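Local coordinates for putative uncharacterized protein (Enterococcus faecalis, PDB 4EC6) that is of unknown function but, as the C-terminal domain of TraM resembling VirB8 proteins, probably takes part in conjugative type IV secretion of plasmid pIP501, at residues A[54-65]-A[102-110]; A[113-123]-A[134-142]. All blocks are in the same frame, centred on the assembly; numbering follows the deposited sequence.

Contact 1: A[54-65]-A[102-110]; sequences QSKIDTFGRYFL and LKSVNYYGS
Q54, in the first turn of helix 54-65, reaches the edge of the Y107 ring and the hydroxyl of S110. Its CG stands anti to the backbone N (chi1 -170°) and the chain then bends, which brings the amide to the hydroxyl edge of the ring; amide and ring planes are 74° apart. NE2 donates to S110 OG at 3.2 Å, with S110 OG close to the amide plane. A long polar side chain suits this exposed end, where it can span from helix to strand.

One turn on, D58 lies flat over the Y107 ring. Its CB sits 3.7 Å from the ring centroid, almost on the normal, a CH-pi contact, and the carboxylate is stacked nearly parallel to the ring, its CG 3.5 Å from Y107 CG. The backbone N of G109 occupies the opposite face, so the tyrosine is sandwiched. On the far side of the helix, T59 bonds Y107 O of a second subunit, placing this layer beside the trimer interface.

R62 follows a turn after D58, and its NE meets D58 OD1 at 2.7 Å through the syn lone pair, in the guanidinium plane. This salt bridge steadies the extended arginine, which slides past V105 in the opposite direction; V105 CG1 packs over one guanidinium face, and R62 NH1 makes a weak hydrogen bond of 3.0 Å to V105 O.

At L65 the contact becomes apolar. L65 CD1 touches V105 CG1 at 4.0 Å, and L102 CD2 comes 4.5 Å from L65 CB. A helix packed across one face of a curved antiparallel sheet is consistent with the NTF2-like fold of this domain.

Contact 2: A[113-123]-A[134-142]; sequences TKKGYSVEYLL and QKITFEVEP
F138 takes the chi1 of 59° that sets its CG between the backbone N and the carbonyl carbon, and this swings the ring over V119 on the neighbouring strand. V119 in turn holds CG2 in the equivalent position, so that the methyl comes down on the ring face, 3.7 Å from the F138 centroid. The Y121 ring is nearly parallel to that of F138 (planes 5° apart) but displaced, so that the two meet rim to rim, neither over the other's face, with Y121 CE2 3.9 Å from F138 CZ. I136 CG2 fills the next position, 3.8 Å from both Y121 CB and L123 CD1. Branched and aromatic groups suit this face because helix 54-68 lies on it: I57 touches V119 and V140, L65 touches Y121 and I136, and Y121 OH bonds D58 O.

The face of S118, E120, T137 and K135 is mostly polar, with L122 among them. K135 bends toward E120, and K135 NZ reaches E120 OE1 at 3.4 Å in a salt bridge whose hydrogen bond is weak; a water joins E120 OE2 to T137 OG1. Farther along, K115 NZ forms a long salt bridge with E139 OE1, 3.9 Å away. G116, without a side chain, lets its CA approach V140 O to 3.3 Å, where a CB would clash.

Paired backbone hydrogen bonds join Y117 to V140, V119 to F138, Y121 to I136 and L123 to Q134, the V119 N to F138 O bond being nearly straight at 170°. Regular antiparallel pairing with one largely apolar and one mostly polar face is that of a beta hairpin at the centre of the four-stranded sheet of an NTF2-like domain.

In the fold
Contact 1 lays helix 54-65 against edge strand 102-110, and contact 2 forms the hairpin that continues the same sheet beneath that helix; their centres lie 9 Å apart. The shared strand boundary is closed by Y108 N, 2.7 Å from E120 O in a probable hydrogen bond, and S110 CB packs 3.4 Å from S118 O. Y121 ties the two together: it belongs to the hairpin of contact 2, yet its hydroxyl end meets the helix of contact 1 and its ring meets that of Y107 edge-to-face. Both contacts also touch the third subunit, whose K56 approaches Y108 and, in a long, weak ion pair, E120.

Contact 1: A[54-65]-A[102-110]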
loop_
_atom_site.group_PDB
_atom_site.type_symbol
_atom_site.label_atom_id
_atom_site.label_comp_id
_atom_site.label_asym_id
_atom_site.label_seq_id
_atom_site.Cartn_x
_atom_site.Cartn_y
_atom_site.Cartn_z
ATOM N N GLN A 54 6.718 3.578 11.506
ATOM C CA GLN A 54 5.316 3.796 11.130
ATOM C C GLN A 54 4.958 2.667 10.155
ATOM O O GLN A 54 3.925 1.974 10.281
ATOM C CB GLN A 54 5.232 5.176 10.451
ATOM C CG GLN A 54 3.826 5.731 10.176
ATOM C CD GLN A 54 2.994 6.008 11.452
ATOM O OE1 GLN A 54 3.435 5.698 12.580
ATOM N NE2 GLN A 54 1.778 6.583 11.273
ATOM N N SER A 55 5.851 2.476 9.190
ATOM C CA SER A 55 5.846 1.356 8.274
ATOM C C SER A 55 5.569 0.002 8.882
ATOM O O SER A 55 4.768 -0.799 8.366
ATOM C CB SER A 55 7.215 1.300 7.607
ATOM O OG SER A 55 7.259 2.379 6.694
ATOM N N LYS A 56 6.281 -0.281 9.957
ATOM C CA LYS A 56 6.182 -1.557 10.594
ATOM C C LYS A 56 4.873 -1.739 11.316
ATOM O O LYS A 56 4.308 -2.811 11.181
ATOM C CB LYS A 56 7.367 -1.825 11.513
ATOM C CG LYS A 56 8.719 -1.809 10.812
ATOM C CD LYS A 56 9.743 -2.526 11.688
ATOM C CE LYS A 56 11.130 -2.538 11.046
ATOM N NZ LYS A 56 11.846 -1.353 11.593
ATOM N N ILE A 57 4.345 -0.728 12.013
ATOM C CA ILE A 57 3.029 -0.917 12.671
ATOM C C ILE A 57 1.962 -1.145 11.620
ATOM O O ILE A 57 1.092 -2.024 11.754
ATOM C CB ILE A 57 2.485 0.282 13.480
ATOM C CG1 ILE A 57 3.536 1.276 13.943
ATOM C CG2 ILE A 57 1.786 -0.230 14.725
ATOM C CD1 ILE A 57 4.000 1.051 15.387
ATOM N N ASP A 58 2.030 -0.335 10.566
ATOM C CA ASP A 58 1.118 -0.417 9.447
ATOM C C ASP A 58 1.044 -1.825 8.873
ATOM O O ASP A 58 -0.025 -2.403 8.787
ATOM C CB ASP A 58 1.608 0.612 8.433
ATOM C CG ASP A 58 0.964 0.515 7.062
ATOM O OD1 ASP A 58 0.177 -0.417 6.725
ATOM O OD2 ASP A 58 1.300 1.437 6.293
ATOM N N THR A 59 2.195 -2.390 8.513
ATOM C CA THR A 59 2.284 -3.734 7.966
ATOM C C THR A 59 1.783 -4.772 8.945
ATOM O O THR A 59 1.002 -5.671 8.583
ATOM C CB THR A 59 3.737 -4.038 7.568
ATOM O OG1 THR A 59 4.069 -3.237 6.447
ATOM C CG2 THR A 59 3.931 -5.465 7.162
ATOM N N PHE A 60 2.221 -4.675 10.190
ATOM C CA PHE A 60 1.707 -5.584 11.211
ATOM C C PHE A 60 0.161 -5.546 11.233
ATOM O O PHE A 60 -0.514 -6.587 11.219
ATOM C CB PHE A 60 2.275 -5.219 12.577
ATOM C CG PHE A 60 1.692 -5.999 13.692
ATOM C CD1 PHE A 60 2.110 -7.300 13.961
ATOM C CD2 PHE A 60 0.717 -5.460 14.473
ATOM C CE1 PHE A 60 1.542 -8.029 14.994
ATOM C CE2 PHE A 60 0.161 -6.197 15.517
ATOM C CZ PHE A 60 0.577 -7.468 15.787
ATOM N N GLY A 61 -0.393 -4.341 11.258
ATOM C CA GLY A 61 -1.830 -4.226 11.320
ATOM C C GLY A 61 -2.486 -4.886 10.119
ATOM O O GLY A 61 -3.572 -5.486 10.235
ATOM N N ARG A 62 -1.839 -4.823 8.959
ATOM C CA ARG A 62 -2.440 -5.443 7.770
ATOM C C ARG A 62 -2.527 -6.930 7.918
ATOM O O ARG A 62 -3.522 -7.529 7.542
ATOM C CB ARG A 62 -1.698 -5.057 6.496
ATOM C CG ARG A 62 -2.079 -3.674 5.996
ATOM C CD ARG A 62 -0.931 -3.151 5.162
ATOM N NE ARG A 62 -1.125 -1.764 4.734
ATOM C CZ ARG A 62 -1.928 -1.415 3.716
ATOM N NH1 ARG A 62 -2.628 -2.340 3.061
ATOM N NH2 ARG A 62 -2.058 -0.164 3.369
ATOM N N TYR A 63 -1.452 -7.527 8.451
ATOM C CA TYR A 63 -1.382 -8.959 8.611
ATOM C C TYR A 63 -2.457 -9.411 9.590
ATOM O O TYR A 63 -3.289 -10.270 9.246
ATOM C CB TYR A 63 0.004 -9.401 9.004
ATOM C CG TYR A 63 0.864 -9.756 7.815
ATOM C CD1 TYR A 63 0.827 -11.039 7.237
ATOM C CD2 TYR A 63 1.661 -8.808 7.238
ATOM C CE1 TYR A 63 1.604 -11.348 6.135
ATOM C CE2 TYR A 63 2.419 -9.089 6.135
ATOM C CZ TYR A 63 2.407 -10.349 5.588
ATOM O OH TYR A 63 3.214 -10.561 4.485
ATOM N N PHE A 64 -2.528 -8.750 10.738
ATOM C CA PHE A 64 -3.625 -8.975 11.667
ATOM C C PHE A 64 -4.988 -8.851 10.989
ATOM O O PHE A 64 -5.837 -9.698 11.238
ATOM C CB PHE A 64 -3.537 -8.033 12.877
ATOM C CG PHE A 64 -4.779 -8.019 13.759
ATOM C CD1 PHE A 64 -5.087 -9.093 14.580
ATOM C CD2 PHE A 64 -5.612 -6.898 13.792
ATOM C CE1 PHE A 64 -6.197 -9.064 15.405
ATOM C CE2 PHE A 64 -6.728 -6.875 14.590
ATOM C CZ PHE A 64 -7.020 -7.962 15.407
ATOM N N LEU A 65 -5.222 -7.821 10.175
ATOM C CA LEU A 65 -6.561 -7.671 9.562
ATOM C C LEU A 65 -6.990 -8.853 8.659
ATOM O O LEU A 65 -8.153 -9.236 8.594
ATOM C CB LEU A 65 -6.681 -6.346 8.814
ATOM C CG LEU A 65 -6.817 -5.139 9.729
ATOM C CD1 LEU A 65 -6.639 -3.816 9.004
ATOM C CD2 LEU A 65 -8.181 -5.175 10.357
ATOM N N LEU A 102 -13.191 -8.683 3.010
ATOM C CA LEU A 102 -12.336 -7.544 3.068
ATOM C C LEU A 102 -11.880 -7.321 1.636
ATOM O O LEU A 102 -11.198 -8.175 1.077
ATOM C CB LEU A 102 -11.176 -7.890 4.001
ATOM C CG LEU A 102 -10.260 -6.810 4.496
ATOM C CD1 LEU A 102 -10.989 -5.797 5.368
ATOM C CD2 LEU A 102 -9.153 -7.522 5.259
ATOM N N LYS A 103 -12.286 -6.205 1.034
ATOM C CA LYS A 103 -11.944 -5.940 -0.387
ATOM C C LYS A 103 -10.694 -5.101 -0.530
ATOM O O LYS A 103 -10.011 -5.201 -1.542
ATOM C CB LYS A 103 -13.058 -5.217 -1.148
ATOM C CG LYS A 103 -14.441 -5.840 -1.072
ATOM C CD LYS A 103 -14.474 -7.304 -1.510
ATOM C CE LYS A 103 -14.173 -7.449 -2.994
ATOM N NZ LYS A 103 -13.415 -8.725 -3.190
ATOM N N SER A 104 -10.420 -4.237 0.451
ATOM C CA SER A 104 -9.243 -3.401 0.424
ATOM C C SER A 104 -8.923 -2.812 1.794
ATOM O O SER A 104 -9.821 -2.597 2.635
ATOM C CB SER A 104 -9.338 -2.296 -0.635
ATOM O OG SER A 104 -9.956 -1.162 -0.108
ATOM N N VAL A 105 -7.632 -2.533 1.982
ATOM C CA VAL A 105 -7.154 -2.020 3.231
ATOM C C VAL A 105 -6.198 -0.880 2.962
ATOM O O VAL A 105 -5.237 -1.049 2.235
ATOM C CB VAL A 105 -6.406 -3.141 4.023
ATOM C CG1 VAL A 105 -5.817 -2.589 5.310
ATOM C CG2 VAL A 105 -7.340 -4.308 4.255
ATOM N N ASN A 106 -6.451 0.272 3.553
ATOM C CA ASN A 106 -5.512 1.372 3.478
ATOM C C ASN A 106 -5.200 1.866 4.853
ATOM O O ASN A 106 -6.095 2.119 5.639
ATOM C CB ASN A 106 -6.070 2.531 2.647
ATOM C CG ASN A 106 -6.180 2.183 1.175
ATOM O OD1 ASN A 106 -5.213 2.185 0.451
ATOM N ND2 ASN A 106 -7.347 1.860 0.753
ATOM N N TYR A 107 -3.923 2.003 5.152
ATOM C CA TYR A 107 -3.485 2.545 6.428
ATOM C C TYR A 107 -3.921 3.976 6.595
ATOM O O TYR A 107 -3.738 4.758 5.692
ATOM C CB TYR A 107 -1.959 2.454 6.529
ATOM C CG TYR A 107 -1.395 2.916 7.829
ATOM C CD1 TYR A 107 -1.748 2.287 9.027
ATOM C CD2 TYR A 107 -0.491 3.962 7.875
ATOM C CE1 TYR A 107 -1.185 2.687 10.236
ATOM C CE2 TYR A 107 0.080 4.382 9.055
ATOM C CZ TYR A 107 -0.261 3.753 10.240
ATOM O OH TYR A 107 0.280 4.186 11.449
ATOM N N TYR A 108 -4.446 4.335 7.763
ATOM C CA TYR A 108 -5.008 5.672 7.983
ATOM C C TYR A 108 -4.332 6.392 9.162
ATOM O O TYR A 108 -4.824 7.393 9.670
ATOM C CB TYR A 108 -6.539 5.585 8.144
ATOM C CG TYR A 108 -7.310 6.827 7.692
ATOM C CD1 TYR A 108 -7.107 7.376 6.451
ATOM C CD2 TYR A 108 -8.255 7.439 8.517
ATOM C CE1 TYR A 108 -7.777 8.500 6.028
ATOM C CE2 TYR A 108 -8.965 8.568 8.104
ATOM C CZ TYR A 108 -8.708 9.095 6.846
ATOM O OH TYR A 108 -9.380 10.222 6.392
ATOM N N GLY A 109 -3.177 5.906 9.590
ATOM C CA GLY A 109 -2.374 6.630 10.553
ATOM C C GLY A 109 -2.507 6.128 11.969
ATOM O O GLY A 109 -3.370 5.314 12.303
ATOM N N SER A 110 -1.650 6.650 12.824
ATOM C CA SER A 110 -1.619 6.234 14.198
ATOM C C SER A 110 -1.544 7.424 15.107
ATOM O O SER A 110 -1.327 8.529 14.681
ATOM C CB SER A 110 -0.400 5.354 14.426
ATOM O OG SER A 110 0.720 6.171 14.262
#

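Contact 2: A[113-123]-A[134-142]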
loop_
_atom_site.group_PDB
_atom_site.type_symbol
_atom_site.label_atom_id
_atom_site.label_comp_id
_atom_site.label_asym_id
_atom_site.label_seq_id
_atom_site.Cartn_x
_atom_site.Cartn_y
_atom_site.Cartn_z
ATOM N N THR A 113 -0.250 6.255 22.182
ATOM C CA THR A 113 -0.903 6.026 23.466
ATOM C C THR A 113 0.192 5.836 24.522
ATOM O O THR A 113 1.411 5.853 24.212
ATOM C CB THR A 113 -1.733 4.727 23.474
ATOM O OG1 THR A 113 -0.872 3.618 23.144
ATOM C CG2 THR A 113 -2.840 4.802 22.476
ATOM N N LYS A 114 -0.239 5.616 25.759
ATOM C CA LYS A 114 0.688 5.469 26.872
ATOM C C LYS A 114 1.716 4.368 26.653
ATOM O O LYS A 114 2.892 4.591 26.912
ATOM C CB LYS A 114 -0.042 5.396 28.213
ATOM C CG LYS A 114 -0.347 6.815 28.708
ATOM C CD LYS A 114 -1.592 6.970 29.572
ATOM C CE LYS A 114 -1.924 8.454 29.722
ATOM N NZ LYS A 114 -3.282 8.680 30.301
ATOM N N LYS A 115 1.309 3.220 26.108
ATOM C CA LYS A 115 2.286 2.141 25.877
ATOM C C LYS A 115 2.382 1.674 24.431
ATOM O O LYS A 115 3.153 0.759 24.098
ATOM C CB LYS A 115 2.101 0.975 26.869
ATOM C CG LYS A 115 0.903 1.142 27.788
ATOM C CD LYS A 115 -0.371 1.069 26.955
ATOM C CE LYS A 115 -1.361 2.180 27.250
ATOM N NZ LYS A 115 -2.088 2.494 25.989
ATOM N N GLY A 116 1.625 2.318 23.552
ATOM C CA GLY A 116 1.718 1.940 22.178
ATOM C C GLY A 116 1.167 2.958 21.226
ATOM O O GLY A 116 1.485 4.165 21.289
ATOM N N TYR A 117 0.372 2.440 20.303
ATOM C CA TYR A 117 -0.202 3.249 19.278
ATOM C C TYR A 117 -1.591 2.791 19.026
ATOM O O TYR A 117 -1.853 1.601 19.031
ATOM C CB TYR A 117 0.621 3.123 18.014
ATOM C CG TYR A 117 1.881 3.908 18.110
ATOM C CD1 TYR A 117 1.935 5.201 17.613
ATOM C CD2 TYR A 117 3.036 3.378 18.717
ATOM C CE1 TYR A 117 3.092 5.939 17.691
ATOM C CE2 TYR A 117 4.212 4.113 18.783
ATOM C CZ TYR A 117 4.211 5.388 18.277
ATOM O OH TYR A 117 5.329 6.183 18.341
ATOM N N SER A 118 -2.482 3.747 18.837
ATOM C CA SER A 118 -3.789 3.485 18.292
ATOM C C SER A 118 -3.671 3.623 16.758
ATOM O O SER A 118 -3.233 4.676 16.257
ATOM C CB SER A 118 -4.776 4.505 18.849
ATOM O OG SER A 118 -6.031 4.298 18.253
ATOM N N VAL A 119 -4.018 2.563 16.018
ATOM C CA VAL A 119 -3.895 2.611 14.557
ATOM C C VAL A 119 -5.261 2.625 13.889
ATOM O O VAL A 119 -6.206 2.021 14.369
ATOM C CB VAL A 119 -2.993 1.475 13.976
ATOM C CG1 VAL A 119 -1.696 1.392 14.724
ATOM C CG2 VAL A 119 -3.646 0.112 14.060
ATOM N N GLU A 120 -5.379 3.282 12.758
ATOM C CA GLU A 120 -6.628 3.213 11.984
ATOM C C GLU A 120 -6.383 2.778 10.575
ATOM O O GLU A 120 -5.335 3.093 10.001
ATOM C CB GLU A 120 -7.287 4.574 11.931
ATOM C CG GLU A 120 -7.467 5.195 13.303
ATOM C CD GLU A 120 -8.117 6.557 13.242
ATOM O OE1 GLU A 120 -8.302 7.099 12.151
ATOM O OE2 GLU A 120 -8.444 7.110 14.293
ATOM N N TYR A 121 -7.364 2.064 10.013
ATOM C CA TYR A 121 -7.398 1.729 8.592
ATOM C C TYR A 121 -8.752 2.055 7.981
ATOM O O TYR A 121 -9.797 1.960 8.640
ATOM C CB TYR A 121 -7.085 0.258 8.368
ATOM C CG TYR A 121 -5.744 -0.206 8.905
ATOM C CD1 TYR A 121 -4.703 -0.542 8.035
ATOM C CD2 TYR A 121 -5.513 -0.322 10.273
ATOM C CE1 TYR A 121 -3.465 -0.944 8.500
ATOM C CE2 TYR A 121 -4.282 -0.747 10.761
ATOM C CZ TYR A 121 -3.264 -1.054 9.854
ATOM O OH TYR A 121 -2.054 -1.451 10.330
ATOM N N LEU A 122 -8.749 2.411 6.701
ATOM C CA LEU A 122 -9.995 2.490 5.934
ATOM C C LEU A 122 -10.177 1.202 5.165
ATOM O O LEU A 122 -9.246 0.751 4.522
ATOM C CB LEU A 122 -9.973 3.654 4.945
ATOM C CG LEU A 122 -10.007 5.003 5.601
ATOM C CD1 LEU A 122 -10.546 5.959 4.549
ATOM C CD2 LEU A 122 -10.878 5.046 6.876
ATOM N N LEU A 123 -11.372 0.622 5.206
ATOM C CA LEU A 123 -11.626 -0.645 4.563
ATOM C C LEU A 123 -12.796 -0.537 3.598
ATOM O O LEU A 123 -13.729 0.249 3.800
ATOM C CB LEU A 123 -11.966 -1.683 5.627
ATOM C CG LEU A 123 -11.141 -1.792 6.904
ATOM C CD1 LEU A 123 -11.734 -2.783 7.892
ATOM C CD2 LEU A 123 -9.738 -2.252 6.548
ATOM N N GLN A 134 -15.598 1.416 5.542
ATOM C CA GLN A 134 -15.543 1.436 6.993
ATOM C C GLN A 134 -14.169 1.867 7.490
ATOM O O GLN A 134 -13.181 1.804 6.774
ATOM C CB GLN A 134 -15.953 0.070 7.590
ATOM C CG GLN A 134 -17.434 -0.225 7.379
ATOM C CD GLN A 134 -18.037 -1.121 8.444
ATOM O OE1 GLN A 134 -17.977 -2.361 8.364
ATOM N NE2 GLN A 134 -18.686 -0.506 9.417
ATOM N N LYS A 135 -14.141 2.367 8.713
ATOM C CA LYS A 135 -12.913 2.557 9.455
ATOM C C LYS A 135 -12.798 1.541 10.612
ATOM O O LYS A 135 -13.789 1.172 11.239
ATOM C CB LYS A 135 -12.818 3.974 9.970
ATOM C CG LYS A 135 -11.777 4.124 11.037
ATOM C CD LYS A 135 -11.183 5.500 10.952
ATOM C CE LYS A 135 -11.970 6.508 11.750
ATOM N NZ LYS A 135 -11.462 7.859 11.333
ATOM N N ILE A 136 -11.586 1.056 10.822
ATOM C CA ILE A 136 -11.280 0.165 11.907
ATOM C C ILE A 136 -10.117 0.749 12.724
ATOM O O ILE A 136 -9.128 1.198 12.163
ATOM C CB ILE A 136 -10.972 -1.251 11.398
ATOM C CG1 ILE A 136 -11.068 -2.207 12.561
ATOM C CG2 ILE A 136 -9.622 -1.336 10.684
ATOM C CD1 ILE A 136 -11.057 -3.645 12.139
ATOM N N THR A 137 -10.305 0.745 14.047
ATOM C CA THR A 137 -9.387 1.278 15.034
ATOM C C THR A 137 -9.069 0.153 16.060
ATOM O O THR A 137 -9.927 -0.626 16.453
ATOM C CB THR A 137 -10.076 2.451 15.738
ATOM O OG1 THR A 137 -10.677 3.253 14.737
ATOM C CG2 THR A 137 -9.108 3.338 16.504
ATOM N N PHE A 138 -7.814 0.045 16.446
ATOM C CA PHE A 138 -7.400 -0.848 17.501
ATOM C C PHE A 138 -6.023 -0.411 18.016
ATOM O O PHE A 138 -5.298 0.312 17.343
ATOM C CB PHE A 138 -7.409 -2.290 17.038
ATOM C CG PHE A 138 -6.521 -2.586 15.863
ATOM C CD1 PHE A 138 -5.204 -3.028 16.058
ATOM C CD2 PHE A 138 -7.011 -2.516 14.550
ATOM C CE1 PHE A 138 -4.392 -3.343 14.979
ATOM C CE2 PHE A 138 -6.182 -2.847 13.463
ATOM C CZ PHE A 138 -4.880 -3.255 13.669
ATOM N N GLU A 139 -5.659 -0.818 19.212
ATOM C CA GLU A 139 -4.310 -0.475 19.706
ATOM C C GLU A 139 -3.288 -1.594 19.571
ATOM O O GLU A 139 -3.636 -2.745 19.443
ATOM C CB GLU A 139 -4.387 0.079 21.107
ATOM C CG GLU A 139 -5.363 1.209 21.105
ATOM C CD GLU A 139 -5.636 1.739 22.485
ATOM O OE1 GLU A 139 -4.792 1.496 23.407
ATOM O OE2 GLU A 139 -6.712 2.394 22.634
ATOM N N VAL A 140 -2.029 -1.231 19.635
ATOM C CA VAL A 140 -0.914 -2.112 19.273
ATOM C C VAL A 140 0.235 -1.721 20.185
ATOM O O VAL A 140 0.376 -0.564 20.478
ATOM C CB VAL A 140 -0.539 -1.846 17.812
ATOM C CG1 VAL A 140 0.869 -2.283 17.480
ATOM C CG2 VAL A 140 -1.508 -2.601 16.939
ATOM N N GLU A 141 0.988 -2.680 20.703
ATOM C CA GLU A 141 2.113 -2.399 21.595
ATOM C C GLU A 141 3.324 -3.166 21.128
ATOM O O GLU A 141 3.200 -4.254 20.551
ATOM C CB GLU A 141 1.782 -2.713 23.043
ATOM C CG GLU A 141 0.792 -1.731 23.661
ATOM C CD GLU A 141 0.276 -2.202 25.025
ATOM O OE1 GLU A 141 0.940 -3.058 25.670
ATOM O OE2 GLU A 141 -0.822 -1.743 25.447
ATOM N N PRO A 142 4.506 -2.566 21.280
ATOM C CA PRO A 142 5.660 -3.303 20.775
ATOM C C PRO A 142 6.010 -4.377 21.779
ATOM O O PRO A 142 5.632 -4.284 22.937
ATOM C CB PRO A 142 6.760 -2.243 20.718
ATOM C CG PRO A 142 6.360 -1.204 21.733
ATOM C CD PRO A 142 4.848 -1.179 21.677
HETATM O O HOH W 1 -10.916 6.277 15.587
#